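Local atomic coordinates of extracellular solute-binding protein family 5 (Brucella melitensis, PDB entry 4ONY), a protein that probably binds peptides or related solutes in the periplasm and delivers them to an ABC transporter for import. Residues 50-55 against 256-260; 225-231 against 250-256; 375-379 against 522-527. All blocks are in the same frame, centred on the assembly; numbering follows the deposited sequence.

Interaction 1: residues 50-55 against 256-260. With P4G (1-ethoxy-2-(2-ethoxyethoxy)ethane), chain D.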
loop_
_atom_site.group_PDB
_atom_site.type_symbol
_atom_site.label_atom_id
_atom_site.label_comp_id
_atom_site.label_asym_id
_atom_site.label_seq_id
_atom_site.Cartn_x
_atom_site.Cartn_y
_atom_site.Cartn_z
ATOM N N GLY A 50 9.705 8.614 15.761
ATOM C CA GLY A 50 9.374 7.460 16.586
ATOM C C GLY A 50 8.617 6.399 15.806
ATOM O O GLY A 50 7.894 6.717 14.866
ATOM N N VAL A 51 8.803 5.140 16.175
ATOM C CA VAL A 51 7.990 4.014 15.662
ATOM C C VAL A 51 7.633 3.110 16.834
ATOM O O VAL A 51 8.378 3.058 17.822
ATOM C CB VAL A 51 8.705 3.144 14.581
ATOM C CG1 VAL A 51 9.122 3.987 13.394
ATOM C CG2 VAL A 51 9.954 2.463 15.127
ATOM N N VAL A 52 6.484 2.427 16.724
ATOM C CA VAL A 52 6.069 1.460 17.718
ATOM C C VAL A 52 6.654 0.132 17.329
ATOM O O VAL A 52 6.434 -0.312 16.240
ATOM C CB VAL A 52 4.553 1.337 17.801
ATOM C CG1 VAL A 52 4.119 0.284 18.842
ATOM C CG2 VAL A 52 3.964 2.701 18.148
ATOM N N GLY A 53 7.420 -0.489 18.224
ATOM C CA GLY A 53 7.946 -1.818 17.966
ATOM C C GLY A 53 9.350 -1.983 18.548
ATOM O O GLY A 53 9.672 -1.336 19.543
ATOM N N THR A 54 10.146 -2.858 17.937
ATOM C CA THR A 54 11.499 -3.149 18.374
ATOM C C THR A 54 12.365 -3.643 17.198
ATOM O O THR A 54 11.851 -3.886 16.118
ATOM C CB THR A 54 11.492 -4.190 19.500
ATOM O OG1 THR A 54 12.784 -4.268 20.121
ATOM C CG2 THR A 54 11.063 -5.589 18.983
ATOM N N PHE A 55 13.668 -3.774 17.426
ATOM C CA PHE A 55 14.538 -4.354 16.453
ATOM C C PHE A 55 15.731 -4.912 17.160
ATOM O O PHE A 55 16.093 -4.430 18.203
ATOM C CB PHE A 55 14.980 -3.297 15.422
ATOM C CG PHE A 55 16.100 -2.433 15.885
ATOM C CD1 PHE A 55 15.855 -1.317 16.655
ATOM C CD2 PHE A 55 17.406 -2.767 15.581
ATOM C CE1 PHE A 55 16.896 -0.545 17.117
ATOM C CE2 PHE A 55 18.436 -2.014 16.048
ATOM C CZ PHE A 55 18.183 -0.874 16.795
ATOM N N TYR A 256 12.415 3.849 19.155
ATOM C CA TYR A 256 11.437 2.816 19.262
ATOM C C TYR A 256 10.669 2.951 20.579
ATOM O O TYR A 256 11.275 3.162 21.616
ATOM C CB TYR A 256 12.135 1.453 19.137
ATOM C CG TYR A 256 12.498 1.074 17.699
ATOM C CD1 TYR A 256 13.594 1.642 17.063
ATOM C CD2 TYR A 256 11.732 0.199 16.972
ATOM C CE1 TYR A 256 13.931 1.286 15.762
ATOM C CE2 TYR A 256 12.060 -0.159 15.698
ATOM C CZ TYR A 256 13.167 0.389 15.092
ATOM O OH TYR A 256 13.508 0.041 13.808
ATOM N N TYR A 257 9.337 2.856 20.504
ATOM C CA TYR A 257 8.448 3.041 21.639
ATOM C C TYR A 257 7.543 1.811 21.808
ATOM O O TYR A 257 7.262 1.114 20.844
ATOM C CB TYR A 257 7.586 4.302 21.456
ATOM C CG TYR A 257 8.406 5.545 21.536
ATOM C CD1 TYR A 257 9.137 5.985 20.426
ATOM C CD2 TYR A 257 8.565 6.218 22.744
ATOM C CE1 TYR A 257 9.966 7.098 20.523
ATOM C CE2 TYR A 257 9.386 7.328 22.847
ATOM C CZ TYR A 257 10.107 7.754 21.729
ATOM O OH TYR A 257 10.945 8.885 21.873
ATOM N N ARG A 258 7.090 1.555 23.032
ATOM C CA ARG A 258 6.299 0.358 23.286
ATOM C C ARG A 258 4.863 0.523 22.837
ATOM O O ARG A 258 4.202 -0.456 22.696
ATOM C CB ARG A 258 6.311 -0.026 24.730
ATOM C CG ARG A 258 5.514 0.902 25.640
ATOM C CD ARG A 258 5.903 0.620 27.061
ATOM N NE ARG A 258 5.026 1.258 28.022
ATOM C CZ ARG A 258 5.311 2.330 28.748
ATOM N NH1 ARG A 258 6.475 2.945 28.617
ATOM N NH2 ARG A 258 4.391 2.802 29.608
ATOM N N ASN A 259 4.369 1.752 22.690
ATOM C CA ASN A 259 2.988 1.993 22.255
ATOM C C ASN A 259 2.866 3.434 21.756
ATOM O O ASN A 259 3.793 4.237 21.900
ATOM C CB ASN A 259 1.933 1.721 23.395
ATOM C CG ASN A 259 2.122 2.623 24.613
ATOM O OD1 ASN A 259 2.462 3.797 24.479
ATOM N ND2 ASN A 259 1.896 2.068 25.813
ATOM N N GLU A 260 1.721 3.749 21.166
ATOM C CA GLU A 260 1.517 5.057 20.579
ATOM C C GLU A 260 1.430 6.207 21.578
ATOM O O GLU A 260 1.793 7.328 21.229
ATOM C CB GLU A 260 0.235 5.036 19.754
ATOM C CG GLU A 260 0.407 4.279 18.458
ATOM C CD GLU A 260 -0.835 4.428 17.572
ATOM O OE1 GLU A 260 -1.684 5.311 17.885
ATOM O OE2 GLU A 260 -0.984 3.612 16.618
HETATM C C8 P4G D . 19.384 7.444 25.732
HETATM C C7 P4G D . 19.245 5.931 25.559
HETATM O O4 P4G D . 17.925 5.331 25.754
HETATM C C6 P4G D . 16.699 6.011 25.405
HETATM C C5 P4G D . 15.908 5.251 24.325
HETATM O O3 P4G D . 14.727 5.995 23.967
HETATM C C4 P4G D . 13.730 5.249 23.310
HETATM C C3 P4G D . 12.387 5.742 23.816
HETATM O O2 P4G D . 11.873 4.890 24.842
HETATM C C2 P4G D . 10.807 5.494 25.604
HETATM C C1 P4G D . 11.179 6.030 26.976
#
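The Y256 ring lies between V51 and F55. V51 CG2 sits over one face, 3.6 Å from the ring centroid, a CH-pi contact. F55 CD1 lies over the opposite face, 3.4 Å from Y256 CE1. The two rings meet obliquely, with planes at 43°. G53 C comes to the edge of the Y256 ring near its plane. V51 chi1 of -58° sets CG1 anti to the carbonyl carbon, which puts CG2 between the backbone N and the carbonyl carbon, over the tyrosine face.

The Y257 ring is on the other side of the sheet. V51 O is at its edge. One face carries the bound polyether, with Y257 CE2 3.5 Å from P4G C3. The Y257 hydroxyl bonds to S266.

The backbones pair as parallel strands. Y257 N donates to V51 O at 2.9 Å. G53 N donates to Y257 O at 3.1 Å. G53 has backbone angles that call for glycine, since a CB would be jammed against the carbonyl O of V52. V52 CG2 packs on E260 CG at 3.9 Å.

The buried hydroxyl of Y256 is hydrogen-bonded to R71 N. N259 is the N-cap of helix 260-268, through its bond to S262 N. Strand 46-52 is an outermost strand of a four-stranded mixed sheet, beside strand 251-257, and V52 also touches L263 of helix 260-268.

Interaction 2: residues 225-231 against 250-256. With P4G (1-ethoxy-2-(2-ethoxyethoxy)ethane), chain D.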
loop_
_atom_site.group_PDB
_atom_site.type_symbol
_atom_site.label_atom_id
_atom_site.label_comp_id
_atom_site.label_asym_id
_atom_site.label_seq_id
_atom_site.Cartn_x
_atom_site.Cartn_y
_atom_site.Cartn_z
ATOM N N GLN A 225 15.720 0.157 21.023
ATOM C CA GLN A 225 15.648 1.548 21.458
ATOM C C GLN A 225 15.825 2.618 20.361
ATOM O O GLN A 225 14.991 3.532 20.265
ATOM C CB GLN A 225 16.665 1.800 22.542
ATOM C CG GLN A 225 16.438 0.919 23.765
ATOM C CD GLN A 225 17.323 1.368 24.922
ATOM O OE1 GLN A 225 18.535 1.215 24.890
ATOM N NE2 GLN A 225 16.715 1.948 25.926
ATOM N N ARG A 226 16.883 2.516 19.568
ATOM C CA ARG A 226 17.265 3.591 18.669
ATOM C C ARG A 226 18.320 3.169 17.673
ATOM O O ARG A 226 19.275 2.462 18.027
ATOM C CB ARG A 226 17.843 4.762 19.496
ATOM C CG ARG A 226 18.243 5.989 18.672
ATOM C CD ARG A 226 19.001 7.003 19.526
ATOM N NE ARG A 226 18.146 7.631 20.524
ATOM C CZ ARG A 226 18.256 7.476 21.849
ATOM N NH1 ARG A 226 19.180 6.692 22.392
ATOM N NH2 ARG A 226 17.425 8.148 22.647
ATOM N N ILE A 227 18.124 3.578 16.428
ATOM C CA ILE A 227 19.163 3.523 15.388
ATOM C C ILE A 227 19.434 4.965 14.878
ATOM O O ILE A 227 18.529 5.711 14.658
ATOM C CB ILE A 227 18.814 2.553 14.235
ATOM C CG1 ILE A 227 19.950 2.493 13.230
ATOM C CG2 ILE A 227 17.538 2.948 13.467
ATOM C CD1 ILE A 227 19.882 1.298 12.289
ATOM N N VAL A 228 20.693 5.369 14.814
ATOM C CA VAL A 228 21.077 6.715 14.395
ATOM C C VAL A 228 21.798 6.585 13.037
ATOM O O VAL A 228 22.768 5.847 12.905
ATOM C CB VAL A 228 22.005 7.400 15.413
ATOM C CG1 VAL A 228 22.405 8.803 14.992
ATOM C CG2 VAL A 228 21.376 7.485 16.799
ATOM N N TYR A 229 21.286 7.307 12.055
ATOM C CA TYR A 229 21.896 7.435 10.770
ATOM C C TYR A 229 22.602 8.804 10.650
ATOM O O TYR A 229 22.039 9.829 11.011
ATOM C CB TYR A 229 20.828 7.353 9.695
ATOM C CG TYR A 229 20.185 6.006 9.585
ATOM C CD1 TYR A 229 20.779 5.016 8.819
ATOM C CD2 TYR A 229 18.988 5.712 10.223
ATOM C CE1 TYR A 229 20.231 3.775 8.683
ATOM C CE2 TYR A 229 18.413 4.451 10.095
ATOM C CZ TYR A 229 19.051 3.486 9.317
ATOM O OH TYR A 229 18.531 2.224 9.134
ATOM N N LYS A 230 23.806 8.797 10.111
ATOM C CA LYS A 230 24.529 10.003 9.777
ATOM C C LYS A 230 24.762 10.079 8.256
ATOM O O LYS A 230 25.151 9.087 7.643
ATOM C CB LYS A 230 25.847 10.064 10.541
ATOM C CG LYS A 230 25.628 10.720 11.883
ATOM C CD LYS A 230 26.875 10.752 12.770
ATOM C CE LYS A 230 26.416 10.782 14.219
ATOM N NZ LYS A 230 27.563 11.079 15.123
ATOM N N ARG A 231 24.604 11.266 7.683
ATOM C CA ARG A 231 24.831 11.441 6.256
ATOM C C ARG A 231 26.295 11.334 5.925
ATOM O O ARG A 231 27.135 11.933 6.590
ATOM C CB ARG A 231 24.272 12.771 5.757
ATOM C CG ARG A 231 24.281 12.935 4.244
ATOM C CD ARG A 231 23.564 14.210 3.803
ATOM N NE ARG A 231 24.274 15.381 4.325
ATOM C CZ ARG A 231 23.694 16.517 4.712
ATOM N NH1 ARG A 231 22.378 16.688 4.627
ATOM N NH2 ARG A 231 24.435 17.498 5.215
ATOM N N ASP A 250 21.282 16.024 8.068
ATOM C CA ASP A 250 22.604 15.453 8.237
ATOM C C ASP A 250 22.613 14.265 9.205
ATOM O O ASP A 250 23.594 13.548 9.292
ATOM C CB ASP A 250 23.658 16.502 8.611
ATOM C CG ASP A 250 23.343 17.256 9.876
ATOM O OD1 ASP A 250 22.652 16.725 10.767
ATOM O OD2 ASP A 250 23.814 18.406 10.010
ATOM N N LYS A 251 21.502 14.083 9.927
ATOM C CA LYS A 251 21.359 12.990 10.882
ATOM C C LYS A 251 19.895 12.644 11.010
ATOM O O LYS A 251 19.055 13.545 11.096
ATOM C CB LYS A 251 21.883 13.410 12.256
ATOM C CG LYS A 251 21.776 12.309 13.288
ATOM C CD LYS A 251 22.672 12.572 14.483
ATOM C CE LYS A 251 22.039 13.619 15.373
ATOM N NZ LYS A 251 22.737 13.585 16.695
ATOM N N ILE A 252 19.591 11.345 11.033
ATOM C CA ILE A 252 18.212 10.857 11.230
ATOM C C ILE A 252 18.246 9.771 12.289
ATOM O O ILE A 252 18.972 8.793 12.130
ATOM C CB ILE A 252 17.593 10.270 9.948
ATOM C CG1 ILE A 252 17.523 11.349 8.866
ATOM C CG2 ILE A 252 16.199 9.686 10.258
ATOM C CD1 ILE A 252 17.143 10.884 7.467
ATOM N N SER A 253 17.503 9.979 13.385
ATOM C CA SER A 253 17.391 8.988 14.469
ATOM C C SER A 253 15.986 8.447 14.468
ATOM O O SER A 253 15.007 9.197 14.399
ATOM C CB SER A 253 17.745 9.592 15.839
ATOM O OG SER A 253 18.988 10.304 15.811
ATOM N N ILE A 254 15.896 7.130 14.481
ATOM C CA ILE A 254 14.635 6.420 14.610
ATOM C C ILE A 254 14.600 5.761 15.998
ATOM O O ILE A 254 15.393 4.841 16.295
ATOM C CB ILE A 254 14.495 5.366 13.492
ATOM C CG1 ILE A 254 14.753 6.041 12.140
ATOM C CG2 ILE A 254 13.124 4.692 13.536
ATOM C CD1 ILE A 254 14.608 5.117 10.930
ATOM N N GLU A 255 13.691 6.258 16.837
ATOM C CA GLU A 255 13.480 5.768 18.199
ATOM C C GLU A 255 12.295 4.846 18.288
ATOM O O GLU A 255 11.286 5.020 17.569
ATOM C CB GLU A 255 13.298 6.935 19.139
ATOM C CG GLU A 255 14.563 7.737 19.226
ATOM C CD GLU A 255 14.579 8.735 20.333
ATOM O OE1 GLU A 255 13.525 9.019 20.952
ATOM O OE2 GLU A 255 15.683 9.253 20.579
ATOM N N TYR A 256 12.415 3.849 19.155
ATOM C CA TYR A 256 11.437 2.816 19.262
ATOM C C TYR A 256 10.669 2.951 20.579
ATOM O O TYR A 256 11.275 3.162 21.616
ATOM C CB TYR A 256 12.135 1.453 19.137
ATOM C CG TYR A 256 12.498 1.074 17.699
ATOM C CD1 TYR A 256 13.594 1.642 17.063
ATOM C CD2 TYR A 256 11.732 0.199 16.972
ATOM C CE1 TYR A 256 13.931 1.286 15.762
ATOM C CE2 TYR A 256 12.060 -0.159 15.698
ATOM C CZ TYR A 256 13.167 0.389 15.092
ATOM O OH TYR A 256 13.508 0.041 13.808
HETATM C C8 P4G D . 19.384 7.444 25.732
HETATM C C7 P4G D . 19.245 5.931 25.559
HETATM O O4 P4G D . 17.925 5.331 25.754
HETATM C C6 P4G D . 16.699 6.011 25.405
HETATM C C5 P4G D . 15.908 5.251 24.325
HETATM O O3 P4G D . 14.727 5.995 23.967
HETATM C C4 P4G D . 13.730 5.249 23.310
HETATM C C3 P4G D . 12.387 5.742 23.816
HETATM O O2 P4G D . 11.873 4.890 24.842
HETATM C C2 P4G D . 10.807 5.494 25.604
HETATM C C1 P4G D . 11.179 6.030 26.976
#
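E255 OE2 is gripped by two nitrogens of R226. R226 NE and R226 NH2 each lie 2.9 Å from E255 OE2, in a side-on salt bridge. Both come from the same face of the carboxylate: NE on the anti side, tilted out of plane, and NH2 from well above it (59°). OE2 itself lies near the guanidinium plane. The R226 chain bends at chi3 (-69°), which lays the guanidinium edge against the acid. R226 NH1 bonds to Q222 and lies 3.3 Å from P4G C7, in the polyether site that Q225 also lines.

The backbones form a regular antiparallel ladder. I227 with I254 and Y229 with I252 are hydrogen-bonded pairs, each with two bonds. Y256 N to Q225 O continues the ladder at one end and R231 N to D250 O at the other.

I227, Y229, I252 and I254 share one face, where I227 CG2 meets I254 CB at 3.9 Å. On the other, V228 CG1 touches S253 OG and K251 CD. D250 CA lies over the centre of one face of the R231 guanidinium, whose NH2 bonds to K43 O.

Q225 and R226 opposite Q222 form a classic beta bulge. Strand 226-231 runs between strands 216-222 and 251-257, with 46-52 beyond.

Interaction 3: residues 375-379 against 522-527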
loop_
_atom_site.group_PDB
_atom_site.type_symbol
_atom_site.label_atom_id
_atom_site.label_comp_id
_atom_site.label_asym_id
_atom_site.label_seq_id
_atom_site.Cartn_x
_atom_site.Cartn_y
_atom_site.Cartn_z
ATOM N N LEU A 375 -14.708 -4.658 -22.979
ATOM C CA LEU A 375 -14.233 -5.700 -22.084
ATOM C C LEU A 375 -15.390 -6.437 -21.377
ATOM O O LEU A 375 -15.311 -7.622 -21.155
ATOM C CB LEU A 375 -13.321 -5.114 -21.011
ATOM C CG LEU A 375 -11.916 -4.738 -21.464
ATOM C CD1 LEU A 375 -11.192 -3.959 -20.358
ATOM C CD2 LEU A 375 -11.106 -5.984 -21.869
ATOM N N LEU A 376 -16.432 -5.695 -21.013
ATOM C CA LEU A 376 -17.489 -6.206 -20.217
ATOM C C LEU A 376 -18.640 -6.810 -21.051
ATOM O O LEU A 376 -19.467 -7.508 -20.515
ATOM C CB LEU A 376 -18.015 -5.097 -19.307
ATOM C CG LEU A 376 -17.044 -4.680 -18.200
ATOM C CD1 LEU A 376 -17.436 -3.358 -17.583
ATOM C CD2 LEU A 376 -16.983 -5.748 -17.122
ATOM N N ALA A 377 -18.697 -6.553 -22.342
ATOM C CA ALA A 377 -19.809 -7.030 -23.183
ATOM C C ALA A 377 -20.020 -8.560 -23.126
ATOM O O ALA A 377 -21.130 -9.039 -23.139
ATOM C CB ALA A 377 -19.575 -6.593 -24.625
ATOM N N PRO A 378 -18.953 -9.348 -23.003
ATOM C CA PRO A 378 -19.182 -10.784 -22.886
ATOM C C PRO A 378 -19.761 -11.245 -21.532
ATOM O O PRO A 378 -20.042 -12.428 -21.383
ATOM C CB PRO A 378 -17.762 -11.372 -23.027
ATOM C CG PRO A 378 -17.016 -10.342 -23.808
ATOM C CD PRO A 378 -17.536 -9.052 -23.218
ATOM N N PHE A 379 -19.960 -10.325 -20.575
ATOM C CA PHE A 379 -20.379 -10.686 -19.246
ATOM C C PHE A 379 -21.600 -9.889 -18.884
ATOM O O PHE A 379 -21.558 -9.053 -17.984
ATOM C CB PHE A 379 -19.229 -10.447 -18.252
ATOM C CG PHE A 379 -17.982 -11.176 -18.627
ATOM C CD1 PHE A 379 -17.888 -12.581 -18.431
ATOM C CD2 PHE A 379 -16.933 -10.503 -19.244
ATOM C CE1 PHE A 379 -16.761 -13.249 -18.831
ATOM C CE2 PHE A 379 -15.812 -11.176 -19.649
ATOM C CZ PHE A 379 -15.725 -12.540 -19.428
ATOM N N PRO A 522 -16.100 -15.575 -13.757
ATOM C CA PRO A 522 -15.283 -15.356 -14.950
ATOM C C PRO A 522 -15.123 -13.882 -15.350
ATOM O O PRO A 522 -14.159 -13.552 -16.026
ATOM C CB PRO A 522 -16.045 -16.119 -16.038
ATOM C CG PRO A 522 -16.886 -17.141 -15.299
ATOM C CD PRO A 522 -17.213 -16.531 -13.966
ATOM N N ALA A 523 -16.071 -13.006 -15.020
ATOM C CA ALA A 523 -15.899 -11.578 -15.382
ATOM C C ALA A 523 -14.755 -10.975 -14.592
ATOM O O ALA A 523 -13.980 -10.165 -15.116
ATOM C CB ALA A 523 -17.184 -10.789 -15.174
ATOM N N VAL A 524 -14.637 -11.355 -13.320
ATOM C CA VAL A 524 -13.542 -10.856 -12.487
ATOM C C VAL A 524 -12.238 -11.356 -13.080
ATOM O O VAL A 524 -11.295 -10.587 -13.284
ATOM C CB VAL A 524 -13.679 -11.332 -11.016
ATOM C CG1 VAL A 524 -12.378 -11.107 -10.250
ATOM C CG2 VAL A 524 -14.862 -10.672 -10.310
ATOM N N ASP A 525 -12.162 -12.659 -13.334
ATOM C CA ASP A 525 -10.943 -13.221 -13.897
ATOM C C ASP A 525 -10.559 -12.513 -15.183
ATOM O O ASP A 525 -9.382 -12.203 -15.397
ATOM C CB ASP A 525 -11.068 -14.711 -14.151
ATOM C CG ASP A 525 -11.269 -15.534 -12.858
ATOM O OD1 ASP A 525 -11.140 -15.053 -11.736
ATOM O OD2 ASP A 525 -11.593 -16.714 -12.971
ATOM N N ALA A 526 -11.534 -12.253 -16.044
ATOM C CA ALA A 526 -11.263 -11.589 -17.332
ATOM C C ALA A 526 -10.743 -10.142 -17.167
ATOM O O ALA A 526 -9.874 -9.704 -17.930
ATOM C CB ALA A 526 -12.506 -11.582 -18.208
ATOM N N MET A 527 -11.251 -9.400 -16.179
ATOM C CA MET A 527 -10.745 -8.033 -15.959
ATOM C C MET A 527 -9.310 -8.038 -15.397
ATOM O O MET A 527 -8.532 -7.176 -15.719
ATOM C CB MET A 527 -11.690 -7.223 -15.053
ATOM C CG MET A 527 -13.086 -6.977 -15.646
ATOM S SD MET A 527 -13.209 -6.459 -17.379
ATOM C CE MET A 527 -13.400 -8.021 -18.208
#
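F379 lays one ring face against A523 at the start of helix 522-533. A523 CA stands over the centre of that face, 3.8 Å from the ring centroid and 11° off the ring normal. This is a CH-pi contact with a backbone carbon of the helix. The opposite face of the ring is met by P378 CB from its own segment. L375 O comes to the ring edge, in its plane. The phenyl is thus bordered on both faces and at one edge.

Apolar contacts surround this ring. A523 CB reaches F379 CG at 3.6 Å. A526 CB, one helical turn on from P522, meets F379 CZ at 3.6 Å. P522 CB is a looser neighbour, 4.1 Å from F379 CE1. The short alanine side chains let the ring come close to the helix backbone.

Further along the helix, the M527 thioether makes apolar contacts with L375 and L376. M527 is bent at chi2 (-45°) and chi3 (93°), and this folds its end toward L375 and L376 of helix 370-376. M527 SD lies 3.8 Å from L376 CD2 and 3.9 Å from L375 CB. L376 and M527 cross at about a right angle. M527 CE approaches L375 O at 3.5 Å.

No hydrogen bond crosses between the segments. F379 N donates to L376 O at 2.9 Å and closes a type I beta turn from L376 to F379. This turn brings the phenylalanine round to the helix. A526 and M527 donate to P522 O and A523 O, as expected in a helix.

L376 touches V550, and M527 touches A546 and L547, of helix 537-553. The arrangement is plain hydrophobic packing of helix 370-376 and the turn after it on the first turns of another helix.

Overall arrangement
Interactions 1 and 2 belong to the same four-stranded sheet and share Y256 on strand 251-257. That strand pairs in parallel with 46-52 in interaction 1 and antiparallel with 226-231 in interaction 2. The two touch directly, with a probable hydrogen bond from V51 N to E255 O, and both reach the polyether. Interaction 3 lies on the opposite side of the chain's centre, about 45 and 50 Å from them between centres. It joins a helix and its following turn to another helix by apolar packing, with no hydrogen bond across. All three are partly buried. Interaction 2 is a full antiparallel ladder with a salt bridge; interaction 1 has two backbone bonds and a packed tyrosine.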